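Local coordinates for AbyA5 (Verrucosispora maris, PDB 4YWF), which eliminates acetate during spirotetronate biosynthesis, acting as an esterase-like lyase built on an alpha/beta-hydrolase fold, at residues Gly127-Trp132 / Asn183-Asp188. The protein carries 4 engineered substitutions. Sequence-based numbering, arbitrary orientation.
Sequences GVVRAW and NELRYD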
# COMPACT_ATOMS: atom_id res chain seq x y z
N GLY A 127 -8.52 17.18 0.11
CA GLY A 127 -9.45 16.20 -0.50
C GLY A 127 -9.91 15.11 0.50
O GLY A 127 -9.53 15.08 1.68
N VAL A 128 -10.77 14.21 0.04
CA VAL A 128 -11.32 13.22 0.92
C VAL A 128 -10.42 11.97 0.95
O VAL A 128 -9.92 11.60 -0.06
CB VAL A 128 -12.75 12.85 0.51
CG1 VAL A 128 -13.21 11.54 1.18
CG2 VAL A 128 -13.67 14.02 0.87
N VAL A 129 -10.23 11.34 2.11
CA VAL A 129 -9.51 10.04 2.22
C VAL A 129 -10.45 9.05 2.88
O VAL A 129 -10.93 9.34 3.97
CB VAL A 129 -8.25 10.19 3.13
CG1 VAL A 129 -7.51 8.87 3.28
CG2 VAL A 129 -7.32 11.23 2.57
N ARG A 130 -10.73 7.90 2.24
CA ARG A 130 -11.49 6.81 2.87
C ARG A 130 -10.60 5.67 3.36
O ARG A 130 -9.51 5.43 2.81
CB ARG A 130 -12.58 6.25 1.92
CG ARG A 130 -13.76 7.18 1.77
CD ARG A 130 -14.61 6.91 0.55
NE ARG A 130 -15.99 7.33 0.78
CZ ARG A 130 -17.07 6.55 0.69
NH1 ARG A 130 -16.98 5.28 0.31
NH2 ARG A 130 -18.27 7.05 0.97
N ALA A 131 -11.08 4.94 4.37
CA ALA A 131 -10.33 3.85 4.99
C ALA A 131 -11.31 2.82 5.48
O ALA A 131 -12.51 3.12 5.68
CB ALA A 131 -9.47 4.43 6.12
N TRP A 132 -10.85 1.60 5.66
CA TRP A 132 -11.64 0.54 6.26
C TRP A 132 -10.95 0.16 7.55
O TRP A 132 -9.72 0.13 7.58
CB TRP A 132 -11.71 -0.69 5.37
CG TRP A 132 -12.47 -0.48 4.15
CD1 TRP A 132 -11.98 -0.37 2.86
CD2 TRP A 132 -13.90 -0.34 4.05
NE1 TRP A 132 -13.03 -0.18 1.97
CE2 TRP A 132 -14.21 -0.15 2.67
CE3 TRP A 132 -14.95 -0.40 4.98
CZ2 TRP A 132 -15.51 0.03 2.23
CZ3 TRP A 132 -16.26 -0.27 4.51
CH2 TRP A 132 -16.52 -0.07 3.16
N ASN A 183 -8.61 7.81 -2.54
CA ASN A 183 -7.88 8.81 -1.81
C ASN A 183 -7.65 9.97 -2.76
O ASN A 183 -6.97 9.82 -3.77
CB ASN A 183 -6.56 8.22 -1.28
CG ASN A 183 -5.67 9.24 -0.56
OD1 ASN A 183 -5.73 10.46 -0.82
ND2 ASN A 183 -4.82 8.75 0.30
N GLU A 184 -8.28 11.11 -2.46
CA GLU A 184 -8.32 12.24 -3.36
C GLU A 184 -7.09 13.15 -3.39
O GLU A 184 -6.99 14.04 -4.23
CB GLU A 184 -9.62 13.08 -3.07
CG GLU A 184 -10.82 12.39 -3.76
CD GLU A 184 -12.19 13.02 -3.45
OE1 GLU A 184 -12.23 14.11 -2.86
OE2 GLU A 184 -13.22 12.38 -3.75
N LEU A 185 -6.18 12.95 -2.46
CA LEU A 185 -5.06 13.86 -2.29
C LEU A 185 -4.03 13.78 -3.42
O LEU A 185 -3.91 12.79 -4.14
CB LEU A 185 -4.35 13.57 -0.98
CG LEU A 185 -5.13 13.63 0.33
CD1 LEU A 185 -4.41 12.81 1.38
CD2 LEU A 185 -5.35 15.07 0.82
N ARG A 186 -3.21 14.83 -3.50
CA ARG A 186 -2.05 14.80 -4.38
C ARG A 186 -0.90 14.15 -3.56
O ARG A 186 -0.79 14.39 -2.39
CB ARG A 186 -1.72 16.21 -4.87
CG ARG A 186 -0.63 16.26 -5.94
CD ARG A 186 -0.21 17.69 -6.24
NE ARG A 186 0.13 18.41 -5.01
CZ ARG A 186 0.34 19.72 -4.90
NH1 ARG A 186 0.26 20.52 -5.97
NH2 ARG A 186 0.67 20.24 -3.71
N TYR A 187 -0.16 13.27 -4.19
CA TYR A 187 1.07 12.71 -3.66
C TYR A 187 2.16 13.81 -3.86
O TYR A 187 2.51 14.12 -4.93
CB TYR A 187 1.37 11.42 -4.42
CG TYR A 187 2.56 10.57 -4.02
CD1 TYR A 187 3.13 10.59 -2.73
CD2 TYR A 187 3.12 9.75 -4.95
CE1 TYR A 187 4.27 9.81 -2.44
CE2 TYR A 187 4.21 8.98 -4.66
CZ TYR A 187 4.79 9.02 -3.45
OH TYR A 187 5.86 8.17 -3.35
N ASP A 188 2.59 14.41 -2.78
CA ASP A 188 3.51 15.49 -2.86
C ASP A 188 4.40 15.40 -1.62
O ASP A 188 4.31 14.43 -0.85
CB ASP A 188 2.75 16.83 -2.91
CG ASP A 188 1.86 17.11 -1.65
OD1 ASP A 188 2.13 16.60 -0.51
OD2 ASP A 188 0.88 17.90 -1.81
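Glu-184 grips both polar atoms of one strand residue, Val-128, using its backbone for one and its carboxylate for the other. Its N donates to Val-128 O at 2.9 Å; Val-128 N in turn donates to Glu-184 OE1 at 3.2 Å, reaching that oxygen from above the carboxylate plane, 52° out of it. A glutamate suits this place because its chain, extended beyond CG, runs beside Val-128 and lets the carboxylate stand in for a backbone acceptor. At Gly-127 a CB would run into Glu-184 CB, and at its phi of 142° would also jam against the carbonyl O of the residue before. In this alpha/beta-hydrolase fold, strand 127-134 lies between strands 118-124 and 171-174 of the central sheet, and the loop that follows strand 171-174 carries on toward the start of strand 127-134. That loop is shaped by an Asx turn: Asn-183 OD1 accepts from Leu-185 N at 3.0 Å, the donor lying in the carbonyl plane, while ND2 bonds to Glu-176 O. Replacing Asn-183 by an alanine is likely to leave Leu-185 N and Glu-176 O without these partners and the turn less firmly set. The amide also lies alongside Val-129, where chi1 of 179° sets CG2 anti to the carbonyl carbon, to meet Leu-185 CD1 at 3.5 Å. A branched apolar residue suits the buried Val-129, which also packs on Leu-124 and Thr-175.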